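PDB 5M6Q: uncharacterized protein from Kutzneria albida DSM 43870, which is a microbial transglutaminase that probably joins protein glutamine side chains to primary amines by acyl transfer. Local coordinates for residues Y13-V18 with V196-T201; A91-A96 with K107-A112; S128-S133 with D213-T218. All coordinates share one frame; numbering follows the deposited sequence.

Contact 1 of 3, residues Y13-V18 with V196-T201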
# COMPACT_ATOMS: atom_id res chain seq x y z
N TYR A 13 5.30 -18.56 -0.67
CA TYR A 13 4.27 -17.96 0.17
C TYR A 13 3.93 -18.85 1.35
O TYR A 13 4.22 -20.04 1.35
CB TYR A 13 3.01 -17.67 -0.63
CG TYR A 13 2.26 -18.88 -1.13
CD1 TYR A 13 2.62 -19.52 -2.30
CD2 TYR A 13 1.15 -19.36 -0.43
CE1 TYR A 13 1.92 -20.63 -2.77
CE2 TYR A 13 0.44 -20.46 -0.89
CZ TYR A 13 0.82 -21.09 -2.06
OH TYR A 13 0.10 -22.18 -2.51
N ARG A 14 3.32 -18.23 2.36
CA ARG A 14 2.76 -18.92 3.51
C ARG A 14 1.30 -18.51 3.67
O ARG A 14 0.97 -17.32 3.53
CB ARG A 14 3.56 -18.62 4.78
CG ARG A 14 3.01 -19.26 6.04
CD ARG A 14 3.74 -18.75 7.28
NE ARG A 14 5.12 -19.21 7.33
CZ ARG A 14 6.18 -18.44 7.56
NH1 ARG A 14 6.05 -17.13 7.79
NH2 ARG A 14 7.39 -18.98 7.57
N THR A 15 0.42 -19.47 3.93
CA THR A 15 -0.99 -19.15 4.12
C THR A 15 -1.38 -19.07 5.59
O THR A 15 -0.86 -19.81 6.43
CB THR A 15 -1.92 -20.17 3.42
OG1 THR A 15 -1.68 -21.47 3.94
CG2 THR A 15 -1.66 -20.20 1.93
N TRP A 16 -2.29 -18.15 5.89
CA TRP A 16 -2.71 -17.88 7.26
C TRP A 16 -4.23 -17.96 7.40
O TRP A 16 -4.95 -17.34 6.63
CB TRP A 16 -2.26 -16.48 7.68
CG TRP A 16 -0.78 -16.35 7.83
CD1 TRP A 16 0.13 -16.24 6.84
CD2 TRP A 16 -0.06 -16.30 9.06
NE1 TRP A 16 1.39 -16.11 7.37
CE2 TRP A 16 1.30 -16.15 8.73
CE3 TRP A 16 -0.44 -16.35 10.41
CZ2 TRP A 16 2.29 -16.08 9.69
CZ3 TRP A 16 0.55 -16.27 11.37
CH2 TRP A 16 1.89 -16.13 11.01
N ARG A 17 -4.70 -18.74 8.37
CA ARG A 17 -6.08 -18.58 8.83
C ARG A 17 -6.19 -17.16 9.31
O ARG A 17 -5.27 -16.65 9.94
CB ARG A 17 -6.44 -19.52 9.97
CG ARG A 17 -6.51 -20.96 9.63
CD ARG A 17 -6.42 -21.80 10.88
NE ARG A 17 -7.67 -21.85 11.63
CZ ARG A 17 -7.81 -21.50 12.91
NH1 ARG A 17 -6.78 -21.04 13.61
NH2 ARG A 17 -8.99 -21.62 13.48
N VAL A 18 -7.31 -16.52 9.04
CA VAL A 18 -7.52 -15.16 9.52
C VAL A 18 -7.32 -15.11 11.02
O VAL A 18 -6.57 -14.26 11.51
CB VAL A 18 -8.89 -14.63 9.12
CG1 VAL A 18 -9.11 -13.26 9.76
CG2 VAL A 18 -9.00 -14.53 7.59
N VAL A 196 -8.55 -15.96 3.22
CA VAL A 196 -7.26 -16.50 3.65
C VAL A 196 -6.23 -15.41 3.47
O VAL A 196 -6.21 -14.77 2.43
CB VAL A 196 -6.85 -17.75 2.83
CG1 VAL A 196 -5.49 -18.26 3.29
CG2 VAL A 196 -7.92 -18.83 2.92
N VAL A 197 -5.38 -15.21 4.48
CA VAL A 197 -4.28 -14.25 4.39
C VAL A 197 -3.03 -14.91 3.81
O VAL A 197 -2.73 -16.07 4.12
CB VAL A 197 -4.02 -13.61 5.77
CG1 VAL A 197 -2.65 -12.94 5.86
CG2 VAL A 197 -5.11 -12.60 6.06
N TYR A 198 -2.34 -14.19 2.93
CA TYR A 198 -1.12 -14.70 2.32
C TYR A 198 0.08 -13.86 2.71
O TYR A 198 0.01 -12.64 2.78
CB TYR A 198 -1.22 -14.70 0.79
CG TYR A 198 -2.36 -15.47 0.23
CD1 TYR A 198 -2.62 -16.78 0.64
CD2 TYR A 198 -3.18 -14.91 -0.75
CE1 TYR A 198 -3.68 -17.50 0.09
CE2 TYR A 198 -4.23 -15.62 -1.29
CZ TYR A 198 -4.48 -16.91 -0.87
OH TYR A 198 -5.53 -17.60 -1.43
N GLN A 199 1.20 -14.53 2.90
CA GLN A 199 2.47 -13.87 3.13
C GLN A 199 3.38 -14.34 2.01
O GLN A 199 3.79 -15.51 1.99
CB GLN A 199 3.03 -14.22 4.51
CG GLN A 199 4.41 -13.66 4.80
CD GLN A 199 5.04 -14.28 6.04
OE1 GLN A 199 4.50 -15.23 6.61
NE2 GLN A 199 6.18 -13.74 6.47
N SER A 200 3.65 -13.46 1.05
CA SER A 200 4.34 -13.87 -0.18
C SER A 200 5.68 -13.19 -0.40
O SER A 200 5.94 -12.10 0.12
CB SER A 200 3.46 -13.60 -1.40
OG SER A 200 2.26 -14.35 -1.31
N THR A 201 6.53 -13.84 -1.18
CA THR A 201 7.66 -13.12 -1.75
C THR A 201 7.10 -12.09 -2.73
O THR A 201 5.99 -12.26 -3.24
CB THR A 201 8.62 -14.02 -2.51
OG1 THR A 201 7.94 -14.51 -3.67
CG2 THR A 201 9.10 -15.20 -1.66
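R14 and Q199 form an antiparallel hydrogen-bonded pair, with R14 N 2.8 Å from Q199 O, and send their side chains off the same face of the sheet, side by side. Both start with CG anti to the backbone N (chi1 178° in R14, 175° in Q199); Q199 then stays extended, while the R14 chain bends at chi3. R14 NH1 comes within 2.7 Å of Q199 OE1, a short but bent and weak bond; the oxygen lies near the guanidinium plane, while the guanidinium and amide planes are 60° apart. W16 NE1 gives the same oxygen a second weak bond, at 3.3 Å, from the edge of the indole. R14 NH1 and Q199 NE2 both also bond P5 O, and R14 NH2 takes P6 O, so the N-terminal arm joins the cluster. An alanine at R14 would probably leave P6 O without its guanidinium mate and Q199 OE1 with only the W16 NE1 bond of the two described. Beside this group, W16 CB packs on V197 CB at 3.9 Å. The other face is lighter: T15 CG2 meets the ring edge of Y198, 3.8 Å from CD1, and Y13 CB lies 3.5 Å from S200 OG, whose hydroxyl is bonded to H187. The arrangement is an antiparallel strand pair at the margin of the central sheet, where 13-17 is the outermost strand and is held by 196-200.

Contact 2 of 3, residues A91-A96 with K107-A112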
# COMPACT_ATOMS: atom_id res chain seq x y z
N ALA A 91 2.26 22.94 8.19
CA ALA A 91 2.90 23.99 7.39
C ALA A 91 4.42 23.75 7.24
O ALA A 91 5.01 24.03 6.19
CB ALA A 91 2.64 25.38 8.01
N GLN A 92 5.04 23.21 8.29
CA GLN A 92 6.47 22.93 8.25
C GLN A 92 6.77 21.76 7.33
O GLN A 92 7.82 21.69 6.71
CB GLN A 92 7.01 22.65 9.65
CG GLN A 92 7.23 23.90 10.49
CD GLN A 92 7.57 23.56 11.93
OE1 GLN A 92 7.07 22.58 12.48
NE2 GLN A 92 8.43 24.37 12.54
N TYR A 93 5.83 20.83 7.27
CA TYR A 93 5.94 19.68 6.38
C TYR A 93 5.91 20.14 4.91
O TYR A 93 6.70 19.70 4.08
CB TYR A 93 4.82 18.68 6.71
CG TYR A 93 4.58 17.59 5.69
CD1 TYR A 93 3.71 17.78 4.62
CD2 TYR A 93 5.22 16.36 5.80
CE1 TYR A 93 3.47 16.79 3.70
CE2 TYR A 93 4.99 15.35 4.88
CZ TYR A 93 4.12 15.58 3.82
OH TYR A 93 3.88 14.59 2.91
N GLU A 94 5.01 21.07 4.61
CA GLU A 94 4.88 21.55 3.24
C GLU A 94 6.17 22.24 2.82
O GLU A 94 6.66 22.03 1.71
CB GLU A 94 3.68 22.51 3.11
CG GLU A 94 3.43 22.98 1.70
CD GLU A 94 2.12 23.74 1.55
OE1 GLU A 94 1.26 23.68 2.46
OE2 GLU A 94 1.94 24.39 0.50
N ALA A 95 6.73 23.05 3.71
CA ALA A 95 7.99 23.72 3.41
C ALA A 95 9.14 22.73 3.23
O ALA A 95 9.96 22.89 2.34
CB ALA A 95 8.31 24.73 4.50
N ALA A 96 9.18 21.69 4.06
CA ALA A 96 10.26 20.71 4.00
C ALA A 96 10.19 19.90 2.71
O ALA A 96 11.21 19.62 2.06
CB ALA A 96 10.20 19.78 5.21
N LYS A 107 3.95 14.81 -7.41
CA LYS A 107 2.59 15.29 -7.20
C LYS A 107 2.01 14.68 -5.93
O LYS A 107 2.36 13.55 -5.58
CB LYS A 107 1.73 14.97 -8.41
CG LYS A 107 2.32 15.57 -9.69
CD LYS A 107 1.27 15.79 -10.77
CE LYS A 107 1.63 16.98 -11.68
NZ LYS A 107 2.94 16.78 -12.37
N ASN A 108 1.16 15.44 -5.24
CA ASN A 108 0.31 14.93 -4.14
C ASN A 108 1.01 14.68 -2.81
O ASN A 108 0.43 14.05 -1.94
CB ASN A 108 -0.38 13.62 -4.54
CG ASN A 108 -1.00 13.70 -5.91
OD1 ASN A 108 -1.66 14.67 -6.25
ND2 ASN A 108 -0.77 12.66 -6.73
N VAL A 109 2.23 15.17 -2.65
CA VAL A 109 2.98 14.92 -1.42
C VAL A 109 2.35 15.67 -0.25
O VAL A 109 2.27 15.15 0.86
CB VAL A 109 4.46 15.31 -1.59
CG1 VAL A 109 5.22 15.02 -0.30
CG2 VAL A 109 5.06 14.56 -2.78
N VAL A 110 1.91 16.90 -0.50
CA VAL A 110 1.31 17.69 0.57
C VAL A 110 -0.02 17.06 1.00
O VAL A 110 -0.29 16.90 2.18
CB VAL A 110 1.11 19.17 0.15
CG1 VAL A 110 0.42 19.95 1.26
CG2 VAL A 110 2.46 19.80 -0.20
N LYS A 111 -0.82 16.67 0.03
CA LYS A 111 -2.09 16.01 0.29
C LYS A 111 -1.93 14.70 1.09
O LYS A 111 -2.84 14.29 1.82
CB LYS A 111 -2.80 15.73 -1.05
CG LYS A 111 -4.26 15.34 -0.93
CD LYS A 111 -4.70 14.39 -2.06
CE LYS A 111 -4.84 15.11 -3.40
NZ LYS A 111 -5.47 14.25 -4.45
N ALA A 112 -0.77 14.05 0.95
CA ALA A 112 -0.55 12.74 1.55
C ALA A 112 -0.51 12.80 3.07
O ALA A 112 -0.84 11.82 3.74
CB ALA A 112 0.74 12.11 1.03
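Y93 reaches from helix 90-99 to V109 in a helix-to-helix contact, in which a tyrosine hydroxyl bonds a backbone carbonyl of the short, weakly bonded helical turn 109-112. The polar part is this single hydrogen bond: Y93 OH donates to V109 O over 2.7 Å. The C=O...OH angle is 138°, and the hydroxyl oxygen stands above the carbonyl plane, 40° out of it. V109 O also receives a weak bond from A112 N at 3.2 Å, within the turn itself, so the tyrosine adds a second, shorter bond to a carbonyl that the turn engages weakly. With CG anti to the backbone N (chi1 166°), the Y93 side chain leaves its helix toward the turn, and its ring comes edge-on: V109 O and V110 CA both lie near the ring plane, with CE1 3.9 Å from V110 CA. The ring is buried, and L80 and I83 of helix 70-84, together with L113, help enclose it. Apolar contact continues at the exposed margin, where the aliphatic part of E94 meets V110: E94 CG is 3.8 Å from V110 CG2. On the buried side V109, which also touches L80, crosses the tyrosine at about a right angle and brings its CG1 methyl to 3.5 Å from Y93 OH.

Contact 3 of 3, residues S128-S133 with D213-T218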
# COMPACT_ATOMS: atom_id res chain seq x y z
N SER A 128 1.77 -2.49 -2.27
CA SER A 128 1.76 -2.62 -3.71
C SER A 128 0.38 -2.98 -4.17
O SER A 128 -0.25 -3.90 -3.65
CB SER A 128 2.74 -3.70 -4.16
OG SER A 128 2.70 -3.79 -5.57
N LYS A 129 -0.08 -2.27 -5.19
CA LYS A 129 -1.40 -2.49 -5.71
C LYS A 129 -1.32 -2.99 -7.15
O LYS A 129 -0.61 -2.43 -7.98
CB LYS A 129 -2.23 -1.21 -5.63
CG LYS A 129 -3.60 -1.32 -6.26
CD LYS A 129 -4.22 0.10 -6.41
CE LYS A 129 -5.53 0.06 -7.15
NZ LYS A 129 -6.56 -0.80 -6.46
N ARG A 130 -2.07 -4.04 -7.43
CA ARG A 130 -2.19 -4.57 -8.77
C ARG A 130 -3.61 -4.30 -9.25
O ARG A 130 -4.58 -4.46 -8.50
CB ARG A 130 -1.87 -6.07 -8.81
CG ARG A 130 -0.51 -6.44 -8.20
CD ARG A 130 -0.15 -7.90 -8.46
NE ARG A 130 -0.11 -8.23 -9.89
CZ ARG A 130 0.15 -9.44 -10.38
NH1 ARG A 130 0.41 -10.45 -9.57
NH2 ARG A 130 0.14 -9.64 -11.69
N PHE A 131 -3.73 -3.90 -10.50
CA PHE A 131 -5.02 -3.50 -11.03
C PHE A 131 -5.06 -3.62 -12.56
O PHE A 131 -4.08 -4.02 -13.19
CB PHE A 131 -5.35 -2.06 -10.59
CG PHE A 131 -4.37 -1.02 -11.07
CD1 PHE A 131 -3.14 -0.84 -10.43
CD2 PHE A 131 -4.69 -0.19 -12.14
CE1 PHE A 131 -2.26 0.14 -10.85
CE2 PHE A 131 -3.80 0.80 -12.58
CZ PHE A 131 -2.58 0.96 -11.93
N TYR A 132 -6.21 -3.29 -13.13
CA TYR A 132 -6.44 -3.38 -14.56
C TYR A 132 -6.43 -1.98 -15.16
O TYR A 132 -7.01 -1.05 -14.60
CB TYR A 132 -7.78 -4.09 -14.82
CG TYR A 132 -8.14 -4.34 -16.27
CD1 TYR A 132 -7.27 -4.97 -17.14
CD2 TYR A 132 -9.38 -3.96 -16.75
CE1 TYR A 132 -7.63 -5.21 -18.46
CE2 TYR A 132 -9.76 -4.20 -18.05
CZ TYR A 132 -8.89 -4.82 -18.90
OH TYR A 132 -9.29 -5.03 -20.20
N SER A 133 -5.75 -1.83 -16.29
CA SER A 133 -5.50 -0.52 -16.88
C SER A 133 -6.72 0.08 -17.54
O SER A 133 -6.86 1.30 -17.57
CB SER A 133 -4.37 -0.61 -17.91
OG SER A 133 -4.74 -1.48 -18.95
N ASP A 213 -2.93 -5.97 -15.29
CA ASP A 213 -1.79 -5.66 -16.17
C ASP A 213 -0.96 -4.47 -15.68
O ASP A 213 -0.03 -4.03 -16.35
CB ASP A 213 -2.26 -5.44 -17.62
CG ASP A 213 -3.24 -4.28 -17.77
OD1 ASP A 213 -3.80 -3.80 -16.76
OD2 ASP A 213 -3.45 -3.85 -18.92
N GLU A 214 -1.29 -4.00 -14.49
CA GLU A 214 -0.58 -2.89 -13.85
C GLU A 214 -0.24 -3.22 -12.41
O GLU A 214 -1.00 -3.89 -11.72
CB GLU A 214 -1.41 -1.60 -13.87
CG GLU A 214 -1.75 -1.07 -15.26
CD GLU A 214 -0.54 -0.58 -16.06
OE1 GLU A 214 0.56 -0.35 -15.47
OE2 GLU A 214 -0.69 -0.41 -17.29
N GLN A 215 0.91 -2.73 -11.96
CA GLN A 215 1.32 -2.84 -10.58
C GLN A 215 2.04 -1.57 -10.19
O GLN A 215 2.90 -1.09 -10.94
CB GLN A 215 2.21 -4.06 -10.35
CG GLN A 215 2.65 -4.22 -8.90
CD GLN A 215 3.27 -5.59 -8.63
OE1 GLN A 215 3.26 -6.45 -9.49
NE2 GLN A 215 3.79 -5.78 -7.42
N VAL A 216 1.67 -1.00 -9.05
CA VAL A 216 2.34 0.18 -8.51
C VAL A 216 2.81 -0.08 -7.08
O VAL A 216 2.31 -0.97 -6.41
CB VAL A 216 1.41 1.43 -8.51
CG1 VAL A 216 1.04 1.83 -9.94
CG2 VAL A 216 0.17 1.17 -7.68
N PHE A 217 3.78 0.71 -6.65
CA PHE A 217 4.26 0.66 -5.29
C PHE A 217 3.97 2.02 -4.68
O PHE A 217 4.40 3.05 -5.20
CB PHE A 217 5.74 0.31 -5.25
CG PHE A 217 6.04 -1.04 -5.81
CD1 PHE A 217 6.05 -2.16 -4.99
CD2 PHE A 217 6.24 -1.21 -7.17
CE1 PHE A 217 6.29 -3.40 -5.50
CE2 PHE A 217 6.49 -2.46 -7.69
CZ PHE A 217 6.51 -3.55 -6.86
N THR A 218 3.25 2.00 -3.58
CA THR A 218 2.58 3.18 -3.07
C THR A 218 3.06 3.48 -1.68
O THR A 218 3.22 2.59 -0.85
CB THR A 218 1.05 3.00 -3.08
OG1 THR A 218 0.63 2.74 -4.42
CG2 THR A 218 0.33 4.24 -2.54
O HOH W 1 -0.27 -6.59 -12.22
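A classic beta bulge opens strand 214-223: two residues, D213 and E214, stand across from the single residue F131. F131 O accepts D213 N and E214 N from opposite faces of its carbonyl plane, each at 3.1 Å. From within the bulge, the D213 carboxylate grips S133, two residues beyond F131, with both oxygens through their syn lone pairs: S133 N donates to OD1 at 2.8 Å and S133 OG to OD2 at 2.7 Å. The D213 side chain gets there with CG between the backbone N and the carbonyl carbon (chi1 61°). E214 lays its CB over one face of the F131 ring, 3.5 Å from the centroid, a CH-pi contact; V216 CG1 meets the ring edge, and Y148 and Y162 pack edge-to-face with the same ring. The E214 carboxylate goes on to a salt bridge with R149. On the other face of the sheet S128 OG sits over the F217 ring, donates to V216 O at 3.0 Å and accepts from Q215 NE2 at 2.9 Å. V216 O also takes K129 N, from the opposite face of its plane. A water bridges R130 NE to E214 O, while R130 NH1 bonds the carbonyls of Y205 and R207. The polar atoms named here are thus matched: F131 O and V216 O each take two donors, S128 OG both gives and accepts, and the charge of E214 is probably offset by R149.

How the contacts relate
Contacts 1 and 3 belong to one antiparallel sheet: strands 184-188 and 174-179 lie between 196-200 and 122-131, and the centres are about 20 Å apart. Their segments alternate along the chain. The short helix 202-205 also joins them, since its H204 stacks on Y13 while its Y205 touches Q215. Contact 2 is off the sheet, on the opposite side of the chain's centre from contact 1, about 35 Å between centres. Its nearest atoms are about 9 Å from those of contact 3, and helix 70-84 serves both, meeting Y93 and V109 as well as F217. Buffer molecules, probably from crystallisation, bind near Y13, K111 and Y132.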